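Long-range contacts in putative capsular polysaccharide biosynthesis protein (Streptococcus pneumoniae serotype 4, PDB 6EWJ), which probably acts as a pyridoxal phosphate-dependent sugar aminotransferase in pneumococcal teichoic acid biosynthesis: residues A[170-175]-A[193-198]; A[235-240]-A[261-266]; A[286-291]-A[385-390]; A[292-297]-A[392-397]; A[322-327]-A[374-379]. One frame throughout, in Å; residues are numbered along the deposited sequence.

Interaction 1 of 5, residues A[170-175]-A[193-198]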
# COMPACT_ATOMS: atom_id res chain seq x y z
N ARG A 170 -15.57 5.39 25.25
CA ARG A 170 -15.12 4.17 25.86
C ARG A 170 -14.02 3.57 24.97
O ARG A 170 -13.73 4.09 23.88
CB ARG A 170 -16.30 3.19 26.01
CG ARG A 170 -17.10 2.92 24.73
CD ARG A 170 -17.86 1.58 24.84
NE ARG A 170 -18.72 1.30 23.68
CZ ARG A 170 -18.32 0.75 22.54
NH1 ARG A 170 -17.04 0.43 22.34
NH2 ARG A 170 -19.19 0.52 21.57
N ILE A 171 -13.45 2.46 25.42
CA ILE A 171 -12.53 1.66 24.60
C ILE A 171 -13.26 1.21 23.34
O ILE A 171 -14.38 0.73 23.42
CB ILE A 171 -11.98 0.44 25.38
CG1 ILE A 171 -11.05 0.90 26.50
CG2 ILE A 171 -11.18 -0.48 24.46
CD1 ILE A 171 -10.78 -0.12 27.59
N VAL A 172 -12.61 1.35 22.19
CA VAL A 172 -13.18 0.96 20.92
C VAL A 172 -12.72 -0.47 20.63
O VAL A 172 -11.50 -0.79 20.82
CB VAL A 172 -12.80 1.96 19.79
CG1 VAL A 172 -13.24 1.45 18.42
CG2 VAL A 172 -13.41 3.34 20.06
N ILE A 173 -13.64 -1.32 20.17
CA ILE A 173 -13.30 -2.70 19.88
C ILE A 173 -13.21 -2.90 18.41
O ILE A 173 -14.19 -2.72 17.72
CB ILE A 173 -14.30 -3.70 20.50
CG1 ILE A 173 -14.38 -3.48 22.01
CG2 ILE A 173 -13.83 -5.12 20.20
CD1 ILE A 173 -15.38 -4.38 22.71
N VAL A 174 -12.02 -3.29 17.95
CA VAL A 174 -11.71 -3.42 16.53
C VAL A 174 -11.42 -4.87 16.25
O VAL A 174 -10.37 -5.40 16.67
CB VAL A 174 -10.50 -2.58 16.14
CG1 VAL A 174 -10.12 -2.83 14.68
CG2 VAL A 174 -10.78 -1.11 16.43
N SER A 175 -12.28 -5.51 15.48
CA SER A 175 -12.08 -6.90 15.09
C SER A 175 -11.01 -7.10 14.02
O SER A 175 -11.15 -6.54 12.90
CB SER A 175 -13.39 -7.50 14.55
OG SER A 175 -13.13 -8.82 14.02
N ILE A 193 -20.35 -6.66 14.24
CA ILE A 193 -20.31 -6.98 15.67
C ILE A 193 -19.42 -6.00 16.44
O ILE A 193 -19.85 -5.40 17.42
CB ILE A 193 -19.87 -8.42 15.86
CG1 ILE A 193 -20.76 -9.36 15.05
CG2 ILE A 193 -19.92 -8.80 17.35
CD1 ILE A 193 -20.08 -10.64 14.65
N ALA A 194 -18.18 -5.91 16.03
CA ALA A 194 -17.24 -4.99 16.62
C ALA A 194 -17.58 -3.58 16.17
O ALA A 194 -18.35 -3.37 15.24
CB ALA A 194 -15.84 -5.35 16.20
N ASP A 195 -17.00 -2.62 16.87
CA ASP A 195 -17.10 -1.21 16.47
C ASP A 195 -16.52 -0.96 15.07
O ASP A 195 -17.14 -0.34 14.21
CB ASP A 195 -16.43 -0.32 17.52
CG ASP A 195 -17.10 -0.40 18.85
OD1 ASP A 195 -18.36 -0.33 18.92
OD2 ASP A 195 -16.39 -0.51 19.88
N PHE A 196 -15.34 -1.48 14.84
CA PHE A 196 -14.72 -1.49 13.51
C PHE A 196 -14.21 -2.90 13.24
O PHE A 196 -13.88 -3.64 14.20
CB PHE A 196 -13.53 -0.50 13.42
CG PHE A 196 -13.90 0.94 13.56
CD1 PHE A 196 -14.10 1.49 14.82
CD2 PHE A 196 -13.98 1.76 12.46
CE1 PHE A 196 -14.43 2.82 14.96
CE2 PHE A 196 -14.29 3.10 12.58
CZ PHE A 196 -14.53 3.64 13.84
N THR A 197 -14.12 -3.26 11.96
CA THR A 197 -13.60 -4.56 11.55
C THR A 197 -12.65 -4.42 10.35
O THR A 197 -12.98 -3.71 9.38
CB THR A 197 -14.74 -5.55 11.22
OG1 THR A 197 -15.65 -5.63 12.34
CG2 THR A 197 -14.22 -6.94 10.90
N SER A 198 -11.52 -5.12 10.39
CA SER A 198 -10.69 -5.35 9.19
C SER A 198 -10.80 -6.77 8.66
O SER A 198 -10.76 -7.73 9.40
CB SER A 198 -9.17 -5.08 9.44
OG SER A 198 -8.77 -5.72 10.62
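The Arg170 guanidinium meets the Asp195 carboxylate edge to edge, the two planes 28° apart, while the Phe196 ring takes Val172 CG1 at its edge, 3.7 Å from CD1. In this tip-to-tip, end-on ion pair Arg170 NH1 donates to Asp195 OD2 at 2.7 Å and its NH2 to OD1 at 2.9 Å, both nearly straight and on syn lone pairs. Arg170 NH1 also donates to the carbonyl of Ile171, which helps fix the rotation of the group. The anti lone pair of Asp195 OD2 takes the backbone N-H of Ile173 at 2.9 Å, so this buried oxygen is gripped by two donors, an arrangement likely to keep the acid ionised. Farther along, the chains run parallel at 23° and bond as a ladder: Ser175 N gives to Phe196 O at 2.8 Å, and Ser198 N gives to Ser175 O at 2.9 Å, almost along the C=O axis. Ser175 OG itself bonds to Glu136 and Ser177. These are adjacent strands of the seven-stranded mixed sheet in the large domain of a fold-type I PLP enzyme. Strand 129-132 pairs on the far side of 172-177, strand 213-217 flanks 196-200, and helix 64-74 packs on Val174 and Phe196.

Interaction 2 of 5, residues A[235-240]-A[261-266]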
# COMPACT_ATOMS: atom_id res chain seq x y z
N LEU A 235 -7.20 9.24 3.88
CA LEU A 235 -5.97 8.65 4.41
C LEU A 235 -5.34 7.64 3.48
O LEU A 235 -4.11 7.45 3.51
CB LEU A 235 -6.19 8.00 5.79
CG LEU A 235 -6.63 8.92 6.91
CD1 LEU A 235 -6.78 8.18 8.22
CD2 LEU A 235 -5.72 10.13 7.10
N SER A 236 -6.14 6.96 2.68
CA SER A 236 -5.68 5.91 1.77
C SER A 236 -5.07 6.46 0.47
O SER A 236 -4.40 5.71 -0.26
CB SER A 236 -6.83 4.98 1.41
OG SER A 236 -7.71 5.58 0.46
N LEU A 237 -5.34 7.74 0.18
CA LEU A 237 -4.97 8.35 -1.08
C LEU A 237 -4.37 9.74 -0.91
O LEU A 237 -4.92 10.77 -1.41
CB LEU A 237 -6.19 8.41 -2.02
CG LEU A 237 -6.55 7.14 -2.80
CD1 LEU A 237 -8.00 7.23 -3.31
CD2 LEU A 237 -5.55 6.94 -3.95
N HIS A 238 -3.28 9.77 -0.13
CA HIS A 238 -2.39 10.91 -0.01
C HIS A 238 -2.94 12.10 0.75
O HIS A 238 -2.35 13.20 0.74
CB HIS A 238 -1.90 11.37 -1.40
CG HIS A 238 -1.10 10.34 -2.15
ND1 HIS A 238 0.10 9.86 -1.67
CD2 HIS A 238 -1.27 9.78 -3.37
CE1 HIS A 238 0.61 9.02 -2.56
NE2 HIS A 238 -0.21 8.95 -3.59
N GLY A 239 -4.07 11.97 1.40
CA GLY A 239 -4.71 13.11 2.04
C GLY A 239 -5.39 14.06 1.07
O GLY A 239 -5.72 15.19 1.45
N GLN A 240 -5.64 13.59 -0.15
CA GLN A 240 -6.15 14.43 -1.23
C GLN A 240 -7.66 14.61 -1.08
O GLN A 240 -8.37 13.64 -0.78
CB GLN A 240 -5.79 13.85 -2.61
CG GLN A 240 -6.18 14.79 -3.76
CD GLN A 240 -5.64 14.43 -5.14
OE1 GLN A 240 -4.43 14.37 -5.34
NE2 GLN A 240 -6.53 14.20 -6.09
N ALA A 261 -0.80 11.91 4.00
CA ALA A 261 -1.29 10.58 4.28
C ALA A 261 -0.66 9.50 3.36
O ALA A 261 0.51 9.63 3.00
CB ALA A 261 -2.80 10.57 4.27
N TYR A 262 -1.37 8.41 3.09
CA TYR A 262 -0.78 7.10 2.77
C TYR A 262 -1.28 6.69 1.37
O TYR A 262 -1.93 7.51 0.66
CB TYR A 262 -1.08 6.04 3.87
CG TYR A 262 -0.71 6.57 5.20
CD1 TYR A 262 0.59 6.47 5.68
CD2 TYR A 262 -1.64 7.30 5.96
CE1 TYR A 262 0.96 7.07 6.90
CE2 TYR A 262 -1.29 7.89 7.15
CZ TYR A 262 0.02 7.80 7.59
OH TYR A 262 0.32 8.43 8.77
N LYS A 263 -0.99 5.46 0.98
CA LYS A 263 -1.18 5.04 -0.38
C LYS A 263 -1.52 3.58 -0.28
O LYS A 263 -0.65 2.71 -0.38
CB LYS A 263 0.11 5.35 -1.19
CG LYS A 263 0.07 4.96 -2.64
CD LYS A 263 -1.16 5.51 -3.36
CE LYS A 263 -1.17 5.12 -4.84
NZ LYS A 263 -2.51 5.25 -5.47
N CYS A 264 -2.81 3.29 -0.06
CA CYS A 264 -3.24 1.92 0.07
C CYS A 264 -4.61 1.62 -0.47
O CYS A 264 -5.26 0.69 -0.01
CB CYS A 264 -3.13 1.49 1.53
SG CYS A 264 -3.98 2.57 2.69
N ASN A 265 -4.97 2.31 -1.53
CA ASN A 265 -6.22 2.07 -2.28
C ASN A 265 -6.21 0.75 -3.03
O ASN A 265 -5.14 0.17 -3.28
CB ASN A 265 -6.48 3.22 -3.28
CG ASN A 265 -5.33 3.39 -4.24
OD1 ASN A 265 -4.16 3.59 -3.82
ND2 ASN A 265 -5.61 3.36 -5.53
N MET A 266 -7.42 0.22 -3.26
CA MET A 266 -7.68 -0.99 -4.06
C MET A 266 -7.91 -0.66 -5.52
O MET A 266 -8.67 0.30 -5.83
CB MET A 266 -8.90 -1.77 -3.52
CG MET A 266 -9.09 -3.07 -4.27
SD MET A 266 -10.52 -4.06 -3.84
CE MET A 266 -9.78 -4.82 -2.37
O HOH W 1 1.25 11.12 0.64
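With CG anti to the carbonyl carbon (chi1 -62°), His238 brings its imidazole alongside the Lys263 chain, which is bent at chi2 (51°) and crosses it obliquely; His238 NE2 lies 3.6 Å from Lys263 CD, and Tyr262 O lies over one ring face. The motif is a type I' turn, Leu237 to Gln240, following helix 225-236, with the loop 261-266 laid against it by a single backbone bridge. Three backbone bonds hold the two together: Tyr262 N to Leu235 O, Cys264 N to Ser236 O on an in-plane lone pair, and His238 N to Tyr262 O, short at 2.7 Å. Leu237 CD2 packs at 3.6 Å on Asn265 CG, the side chains crossing at about a right angle. Asn265 OD1 accepts from Lys263 NZ; Asn265 ND2 bonds to Thr38 OG1, and both nitrogens reach Glu211 of the second subunit. At this dimer interface Tyr262 stacks on His99 of the second subunit, and His238 meets its Tyr90 edge-to-face. At the edge of the His238 ring, one water bridges ND1 to Ala261 O, 2.9 Å from each.

Interaction 3 of 5, residues A[286-291]-A[385-390]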
# COMPACT_ATOMS: atom_id res chain seq x y z
N GLN A 286 -19.71 -23.37 1.60
CA GLN A 286 -20.37 -24.68 1.73
C GLN A 286 -19.35 -25.81 1.60
O GLN A 286 -19.30 -26.70 2.45
CB GLN A 286 -21.51 -24.84 0.70
CG GLN A 286 -22.27 -26.17 0.81
CD GLN A 286 -22.91 -26.38 2.18
OE1 GLN A 286 -23.58 -25.50 2.70
NE2 GLN A 286 -22.66 -27.54 2.79
N ARG A 287 -18.49 -25.73 0.58
CA ARG A 287 -17.41 -26.71 0.42
C ARG A 287 -16.50 -26.78 1.66
O ARG A 287 -16.18 -27.88 2.13
CB ARG A 287 -16.56 -26.43 -0.82
CG ARG A 287 -15.45 -27.46 -1.08
CD ARG A 287 -15.95 -28.89 -1.23
NE ARG A 287 -14.82 -29.82 -1.32
CZ ARG A 287 -14.81 -31.08 -0.88
NH1 ARG A 287 -15.89 -31.66 -0.34
NH2 ARG A 287 -13.70 -31.82 -1.04
N ARG A 288 -16.17 -25.64 2.25
CA ARG A 288 -15.32 -25.63 3.46
C ARG A 288 -16.03 -26.33 4.65
O ARG A 288 -15.40 -27.05 5.45
CB ARG A 288 -14.92 -24.22 3.85
CG ARG A 288 -13.99 -23.61 2.83
CD ARG A 288 -13.60 -22.17 3.14
NE ARG A 288 -12.43 -21.81 2.34
CZ ARG A 288 -11.14 -21.90 2.72
NH1 ARG A 288 -10.79 -22.33 3.93
NH2 ARG A 288 -10.20 -21.54 1.88
N LYS A 289 -17.33 -26.10 4.76
CA LYS A 289 -18.16 -26.77 5.76
C LYS A 289 -18.05 -28.29 5.63
O LYS A 289 -17.79 -29.00 6.61
CB LYS A 289 -19.61 -26.30 5.65
CG LYS A 289 -20.50 -26.95 6.69
CD LYS A 289 -21.98 -26.68 6.44
CE LYS A 289 -22.70 -26.40 7.77
NZ LYS A 289 -24.05 -25.76 7.57
N ASP A 290 -18.27 -28.78 4.41
CA ASP A 290 -18.19 -30.21 4.11
C ASP A 290 -16.82 -30.82 4.42
O ASP A 290 -16.76 -31.95 4.89
CB ASP A 290 -18.51 -30.47 2.64
CG ASP A 290 -19.94 -30.10 2.26
OD1 ASP A 290 -20.79 -29.78 3.12
OD2 ASP A 290 -20.20 -30.08 1.03
N ILE A 291 -15.73 -30.09 4.12
CA ILE A 291 -14.39 -30.57 4.47
C ILE A 291 -14.23 -30.60 5.99
O ILE A 291 -13.70 -31.57 6.51
CB ILE A 291 -13.27 -29.70 3.84
CG1 ILE A 291 -13.28 -29.88 2.32
CG2 ILE A 291 -11.88 -30.08 4.40
CD1 ILE A 291 -12.62 -28.76 1.58
N LEU A 385 -6.96 -26.50 4.57
CA LEU A 385 -8.42 -26.26 4.45
C LEU A 385 -8.63 -25.21 3.38
O LEU A 385 -8.45 -24.01 3.62
CB LEU A 385 -9.02 -25.80 5.77
CG LEU A 385 -10.55 -25.59 5.82
CD1 LEU A 385 -11.31 -26.81 5.38
CD2 LEU A 385 -11.00 -25.15 7.20
N HIS A 386 -8.97 -25.69 2.19
CA HIS A 386 -9.21 -24.85 1.05
C HIS A 386 -10.04 -25.66 0.06
O HIS A 386 -10.18 -26.89 0.19
CB HIS A 386 -7.87 -24.44 0.41
CG HIS A 386 -6.98 -25.60 0.07
ND1 HIS A 386 -7.10 -26.33 -1.09
CD2 HIS A 386 -5.93 -26.14 0.74
CE1 HIS A 386 -6.16 -27.26 -1.14
NE2 HIS A 386 -5.45 -27.17 -0.03
N THR A 387 -10.51 -24.97 -0.97
CA THR A 387 -11.55 -25.53 -1.84
C THR A 387 -11.02 -26.33 -3.03
O THR A 387 -11.80 -26.76 -3.85
CB THR A 387 -12.47 -24.40 -2.32
OG1 THR A 387 -11.66 -23.30 -2.77
CG2 THR A 387 -13.33 -23.95 -1.16
N LYS A 388 -9.70 -26.45 -3.15
CA LYS A 388 -9.08 -27.36 -4.10
C LYS A 388 -8.82 -28.76 -3.52
O LYS A 388 -8.44 -29.66 -4.26
CB LYS A 388 -7.77 -26.76 -4.64
CG LYS A 388 -7.89 -25.32 -5.17
CD LYS A 388 -8.69 -25.24 -6.46
CE LYS A 388 -7.93 -25.72 -7.67
NZ LYS A 388 -8.73 -25.42 -8.89
N LEU A 389 -9.05 -28.96 -2.22
CA LEU A 389 -8.95 -30.30 -1.61
C LEU A 389 -10.05 -31.24 -2.13
O LEU A 389 -11.23 -30.90 -2.07
CB LEU A 389 -9.10 -30.23 -0.09
CG LEU A 389 -7.97 -29.64 0.74
CD1 LEU A 389 -8.42 -29.52 2.19
CD2 LEU A 389 -6.72 -30.50 0.63
N SER A 390 -9.66 -32.41 -2.61
CA SER A 390 -10.62 -33.48 -2.88
C SER A 390 -10.98 -34.22 -1.58
O SER A 390 -10.20 -34.23 -0.62
CB SER A 390 -10.02 -34.48 -3.87
OG SER A 390 -8.93 -35.17 -3.27
O HOH W 2 -12.65 -29.15 -2.99
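Residues 286-291, inside the long helix 268-299, lie against a loop that makes a type I turn from His386 to Leu389, the backbones nearest at Arg287 and Thr387, CA to CA 6.4 Å. Arg287 leaves anti to its backbone N and bends at chi2 (57°), laying its guanidinium over Ile291 CG1, which sits centrally above one face. In its plane, Arg287 NH2 donates almost straight to Leu389 O at 2.8 Å and also pairs with Asp391. NE reaches the same oxygen through a water that links Thr387 O as well. Extended Arg288 crosses Thr387 at about a right angle, with His386 CA over one guanidinium face; NH1 gives a weak bond to Leu385 O and a better one to Arg318 O. One turn on, Ile291 CG2 presses tightly on Leu385 CD1 at 3.5 Å, while Ile291 CD1 lies 3.4 Å from His386 O. The turn leads into helix 391-409, where Ser390 OG makes the N-cap bond to Glu393 N, close to the site of Lys205, the predicted cofactor lysine, about 7 Å from Arg288 between side chains.

Interaction 4 of 5, residues A[292-297]-A[392-397]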
# COMPACT_ATOMS: atom_id res chain seq x y z
N VAL A 292 -14.68 -29.56 6.68
CA VAL A 292 -14.52 -29.50 8.14
C VAL A 292 -15.30 -30.61 8.81
O VAL A 292 -14.77 -31.30 9.68
CB VAL A 292 -14.87 -28.12 8.73
CG1 VAL A 292 -15.02 -28.17 10.24
CG2 VAL A 292 -13.76 -27.11 8.39
N ASP A 293 -16.53 -30.83 8.36
CA ASP A 293 -17.32 -31.93 8.92
C ASP A 293 -16.63 -33.28 8.71
O ASP A 293 -16.70 -34.14 9.57
CB ASP A 293 -18.75 -31.93 8.36
CG ASP A 293 -19.54 -30.70 8.78
OD1 ASP A 293 -19.19 -30.04 9.79
OD2 ASP A 293 -20.53 -30.39 8.09
N ARG A 294 -16.01 -33.47 7.53
CA ARG A 294 -15.32 -34.74 7.22
C ARG A 294 -14.10 -34.92 8.13
O ARG A 294 -13.91 -35.98 8.75
CB ARG A 294 -14.97 -34.81 5.72
CG ARG A 294 -14.27 -36.08 5.28
CD ARG A 294 -13.94 -36.05 3.81
NE ARG A 294 -15.14 -36.36 3.06
CZ ARG A 294 -15.55 -37.59 2.71
NH1 ARG A 294 -14.84 -38.68 2.97
NH2 ARG A 294 -16.69 -37.70 2.06
N TYR A 295 -13.31 -33.85 8.29
CA TYR A 295 -12.20 -33.87 9.25
C TYR A 295 -12.69 -34.16 10.68
O TYR A 295 -12.16 -35.03 11.39
CB TYR A 295 -11.46 -32.51 9.26
CG TYR A 295 -10.35 -32.23 8.25
CD1 TYR A 295 -9.40 -33.19 7.92
CD2 TYR A 295 -10.18 -30.93 7.74
CE1 TYR A 295 -8.35 -32.88 7.04
CE2 TYR A 295 -9.13 -30.61 6.87
CZ TYR A 295 -8.22 -31.59 6.52
OH TYR A 295 -7.16 -31.28 5.70
N ASP A 296 -13.69 -33.39 11.11
CA ASP A 296 -14.27 -33.54 12.44
C ASP A 296 -14.71 -34.98 12.71
O ASP A 296 -14.35 -35.53 13.75
CB ASP A 296 -15.45 -32.61 12.67
CG ASP A 296 -15.04 -31.15 12.83
OD1 ASP A 296 -13.82 -30.80 12.98
OD2 ASP A 296 -15.98 -30.33 12.80
N SER A 297 -15.44 -35.61 11.79
CA SER A 297 -15.84 -37.03 12.04
C SER A 297 -14.63 -37.95 12.02
O SER A 297 -14.51 -38.83 12.84
CB SER A 297 -16.89 -37.56 11.05
OG SER A 297 -17.86 -36.57 10.70
N GLU A 392 -10.84 -37.42 -1.27
CA GLU A 392 -9.81 -38.47 -1.16
C GLU A 392 -8.57 -37.93 -0.43
O GLU A 392 -7.98 -38.62 0.40
CB GLU A 392 -9.41 -39.00 -2.55
CG GLU A 392 -10.48 -39.80 -3.28
CD GLU A 392 -11.53 -38.97 -4.05
OE1 GLU A 392 -11.58 -37.70 -3.98
OE2 GLU A 392 -12.36 -39.62 -4.73
N GLU A 393 -8.18 -36.71 -0.74
CA GLU A 393 -7.08 -36.04 -0.04
C GLU A 393 -7.38 -35.81 1.45
O GLU A 393 -6.53 -36.08 2.30
CB GLU A 393 -6.74 -34.72 -0.72
CG GLU A 393 -6.05 -34.92 -2.06
CD GLU A 393 -5.90 -33.65 -2.87
OE1 GLU A 393 -6.61 -32.65 -2.65
OE2 GLU A 393 -5.02 -33.64 -3.73
N VAL A 394 -8.59 -35.35 1.75
CA VAL A 394 -9.01 -35.14 3.13
C VAL A 394 -8.94 -36.49 3.91
O VAL A 394 -8.39 -36.55 5.00
CB VAL A 394 -10.42 -34.50 3.24
CG1 VAL A 394 -10.84 -34.37 4.70
CG2 VAL A 394 -10.46 -33.10 2.62
N ASP A 395 -9.48 -37.55 3.30
CA ASP A 395 -9.43 -38.90 3.89
C ASP A 395 -8.00 -39.34 4.13
O ASP A 395 -7.68 -39.89 5.19
CB ASP A 395 -10.17 -39.91 3.01
CG ASP A 395 -11.67 -39.69 3.01
OD1 ASP A 395 -12.21 -38.90 3.83
OD2 ASP A 395 -12.35 -40.32 2.19
N TYR A 396 -7.15 -39.08 3.16
CA TYR A 396 -5.72 -39.36 3.28
C TYR A 396 -5.05 -38.57 4.42
O TYR A 396 -4.30 -39.15 5.20
CB TYR A 396 -5.01 -39.10 1.95
CG TYR A 396 -3.52 -39.32 2.01
CD1 TYR A 396 -2.99 -40.60 2.03
CD2 TYR A 396 -2.64 -38.22 2.03
CE1 TYR A 396 -1.61 -40.80 2.08
CE2 TYR A 396 -1.28 -38.41 2.07
CZ TYR A 396 -0.76 -39.69 2.10
OH TYR A 396 0.60 -39.86 2.15
N ILE A 397 -5.37 -37.28 4.55
CA ILE A 397 -4.82 -36.45 5.64
C ILE A 397 -5.30 -36.97 7.01
O ILE A 397 -4.50 -37.11 7.94
CB ILE A 397 -5.18 -34.94 5.45
CG1 ILE A 397 -4.43 -34.36 4.24
CG2 ILE A 397 -4.82 -34.12 6.68
CD1 ILE A 397 -4.99 -33.06 3.70
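The close-packed half of this helix pair is built on Tyr295, and the looser half is the partly exposed salt bridge of Arg294. On the inner side, Val394 CG1, anti to its backbone N, sits over one face of the Tyr295 ring, 4.0 Å from the centroid and displaced toward the rim, a CH-pi contact. The ring's edge is taken by Ile397, whose CG2 lies 3.8 Å from Tyr295 CE1. Ile397 CD1 touches Tyr295 OH at 3.4 Å. That hydroxyl is bonded to Pro384 O, and the ring also stacks with Tyr321, so the phenol is held on several sides. On the outer side Arg294 runs out anti through chi1 and chi2, then turns at chi3 (-79°). Its CD brushes the same valine methyl, CG1 of Val394, at 3.6 Å. From there Arg294 NH1 meets the syn lone pair of Asp395 OD1 at 2.8 Å, in the guanidinium plane, though the two flat groups are turned 46° apart. A single nitrogen makes the bond, unlike an end-on clasp. The helix segments run roughly parallel, 28° apart with axes 9.9 Å from each other: packing of helix 268-299 against helix 391-409 in the C-terminal domain, away from the annotated sites.

Interaction 5 of 5, residues A[322-327]-A[374-379]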
# COMPACT_ATOMS: atom_id res chain seq x y z
N ILE A 322 -7.35 -25.60 12.46
CA ILE A 322 -6.46 -25.61 13.61
C ILE A 322 -6.73 -26.84 14.49
O ILE A 322 -7.90 -27.12 14.85
CB ILE A 322 -6.58 -24.28 14.39
CG1 ILE A 322 -6.08 -23.14 13.45
CG2 ILE A 322 -5.85 -24.40 15.74
CD1 ILE A 322 -5.82 -21.77 14.04
N THR A 323 -5.66 -27.58 14.80
CA THR A 323 -5.73 -28.74 15.67
C THR A 323 -4.69 -28.63 16.72
O THR A 323 -3.66 -27.96 16.52
CB THR A 323 -5.60 -30.12 14.97
OG1 THR A 323 -4.21 -30.45 14.72
CG2 THR A 323 -6.43 -30.20 13.65
N ARG A 324 -4.96 -29.25 17.86
CA ARG A 324 -3.96 -29.50 18.86
C ARG A 324 -3.89 -31.01 19.17
O ARG A 324 -4.93 -31.66 19.26
CB ARG A 324 -4.26 -28.68 20.12
CG ARG A 324 -4.23 -27.18 19.90
CD ARG A 324 -4.64 -26.42 21.13
NE ARG A 324 -3.71 -26.65 22.22
CZ ARG A 324 -3.91 -26.27 23.48
NH1 ARG A 324 -5.06 -25.68 23.83
NH2 ARG A 324 -2.99 -26.52 24.41
N VAL A 325 -2.67 -31.56 19.26
CA VAL A 325 -2.45 -32.99 19.46
C VAL A 325 -2.19 -33.23 20.95
O VAL A 325 -1.18 -32.76 21.51
CB VAL A 325 -1.28 -33.55 18.61
CG1 VAL A 325 -1.30 -35.08 18.63
CG2 VAL A 325 -1.40 -33.08 17.16
N GLU A 326 -3.14 -33.87 21.62
CA GLU A 326 -3.01 -34.06 23.06
C GLU A 326 -1.71 -34.76 23.40
O GLU A 326 -1.36 -35.76 22.76
CB GLU A 326 -4.16 -34.86 23.65
CG GLU A 326 -3.96 -35.10 25.16
CD GLU A 326 -5.23 -35.40 25.90
OE1 GLU A 326 -6.31 -35.00 25.42
OE2 GLU A 326 -5.15 -36.03 26.98
N GLY A 327 -1.04 -34.27 24.43
CA GLY A 327 0.12 -34.95 24.99
C GLY A 327 1.44 -34.75 24.25
O GLY A 327 2.45 -35.32 24.65
N TYR A 374 1.63 -19.93 24.98
CA TYR A 374 2.65 -20.93 24.68
C TYR A 374 2.06 -22.34 24.53
O TYR A 374 2.44 -23.08 23.65
CB TYR A 374 3.77 -20.94 25.74
CG TYR A 374 4.88 -21.83 25.31
CD1 TYR A 374 5.84 -21.36 24.39
CD2 TYR A 374 4.99 -23.16 25.76
CE1 TYR A 374 6.84 -22.17 23.93
CE2 TYR A 374 6.01 -23.98 25.31
CZ TYR A 374 6.92 -23.47 24.40
OH TYR A 374 7.96 -24.23 23.94
N ALA A 375 1.22 -22.72 25.47
CA ALA A 375 0.74 -24.10 25.54
C ALA A 375 -0.16 -24.38 24.33
O ALA A 375 -0.11 -25.48 23.78
CB ALA A 375 0.03 -24.39 26.88
N PHE A 376 -0.91 -23.38 23.88
CA PHE A 376 -1.72 -23.52 22.65
C PHE A 376 -0.87 -23.77 21.43
O PHE A 376 -1.15 -24.67 20.65
CB PHE A 376 -2.53 -22.25 22.43
CG PHE A 376 -3.43 -22.28 21.24
CD1 PHE A 376 -2.95 -21.87 19.99
CD2 PHE A 376 -4.75 -22.70 21.35
CE1 PHE A 376 -3.79 -21.86 18.87
CE2 PHE A 376 -5.59 -22.71 20.23
CZ PHE A 376 -5.11 -22.28 18.99
N PHE A 377 0.18 -22.96 21.30
CA PHE A 377 1.18 -23.06 20.22
C PHE A 377 1.94 -24.36 20.21
O PHE A 377 2.12 -24.98 19.17
CB PHE A 377 2.18 -21.91 20.34
CG PHE A 377 3.52 -22.18 19.72
CD1 PHE A 377 3.67 -22.23 18.32
CD2 PHE A 377 4.66 -22.37 20.52
CE1 PHE A 377 4.90 -22.53 17.74
CE2 PHE A 377 5.87 -22.66 19.93
CZ PHE A 377 6.00 -22.71 18.54
N GLU A 378 2.39 -24.77 21.38
CA GLU A 378 3.23 -25.94 21.52
C GLU A 378 2.79 -27.24 20.78
O GLU A 378 3.64 -27.95 20.22
CB GLU A 378 3.41 -26.26 23.02
CG GLU A 378 4.58 -27.17 23.31
CD GLU A 378 4.66 -27.63 24.76
OE1 GLU A 378 3.87 -27.21 25.62
OE2 GLU A 378 5.58 -28.41 25.04
N ASN A 379 1.50 -27.55 20.82
CA ASN A 379 0.98 -28.80 20.23
C ASN A 379 0.02 -28.54 19.04
O ASN A 379 -0.72 -29.42 18.64
CB ASN A 379 0.31 -29.67 21.30
CG ASN A 379 -0.88 -29.01 21.96
OD1 ASN A 379 -0.99 -27.78 22.01
ND2 ASN A 379 -1.75 -29.82 22.50
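Arg324 and Asn379 cross obliquely, guanidinium and amide planes nearly perpendicular (86°), with Asn379 OD1 in the guanidinium plane at its edge. Bent at chi3 (64°), Arg324 turns NE onto a lone pair of Asn379 OD1 at 3.0 Å, the bond almost straight, with NH2 adding a weaker one. Phe376 CA sits over the centre of one guanidinium face, 3.5 Å above the plane; the two side chains cross at about a right angle, Arg324 CD 3.7 Å from Phe376 CD2. Asn379 ND2 also reaches Val325 O at 3.2 Å, well above that carbonyl's plane. Asn379 O accepts from Val325 N at 3.0 Å and takes a CA-H contact from Arg324. Farther in, Ile322 CG2 rests 4.0 Å from Phe376 CZ; the isoleucine's side chain is about 6 Å from those of His179 and Tyr351, which bind pyridoxal phosphate when it is present. Helix segment 374-378 crosses strand 322-325 at 92° in the helix-to-strand connection that delivers edge strand 380-383 against central strand 321-325 of the three-stranded antiparallel sheet.

How the interactions relate
Interactions 1 and 2 come first along the chain and close one after the other, their centres about 22 Å apart: the first within the large mixed sheet, the second at the dimer interface. The other three follow in the C-terminal part. Interactions 3 and 4 touch, with centres about 9 Å apart, sharing helix 268-299; Ile291 meets Val394, and Leu385 meets Val292. Their segments alternate in sequence, so together they zip the long helix to the last helix and the loop that leads into it. Interaction 5 falls between those paired segments and ties in the small sheet, about 20 Å from interaction 4 by centres. Long helix, small sheet and last helix thus form one unit beside the cofactor-binding domain.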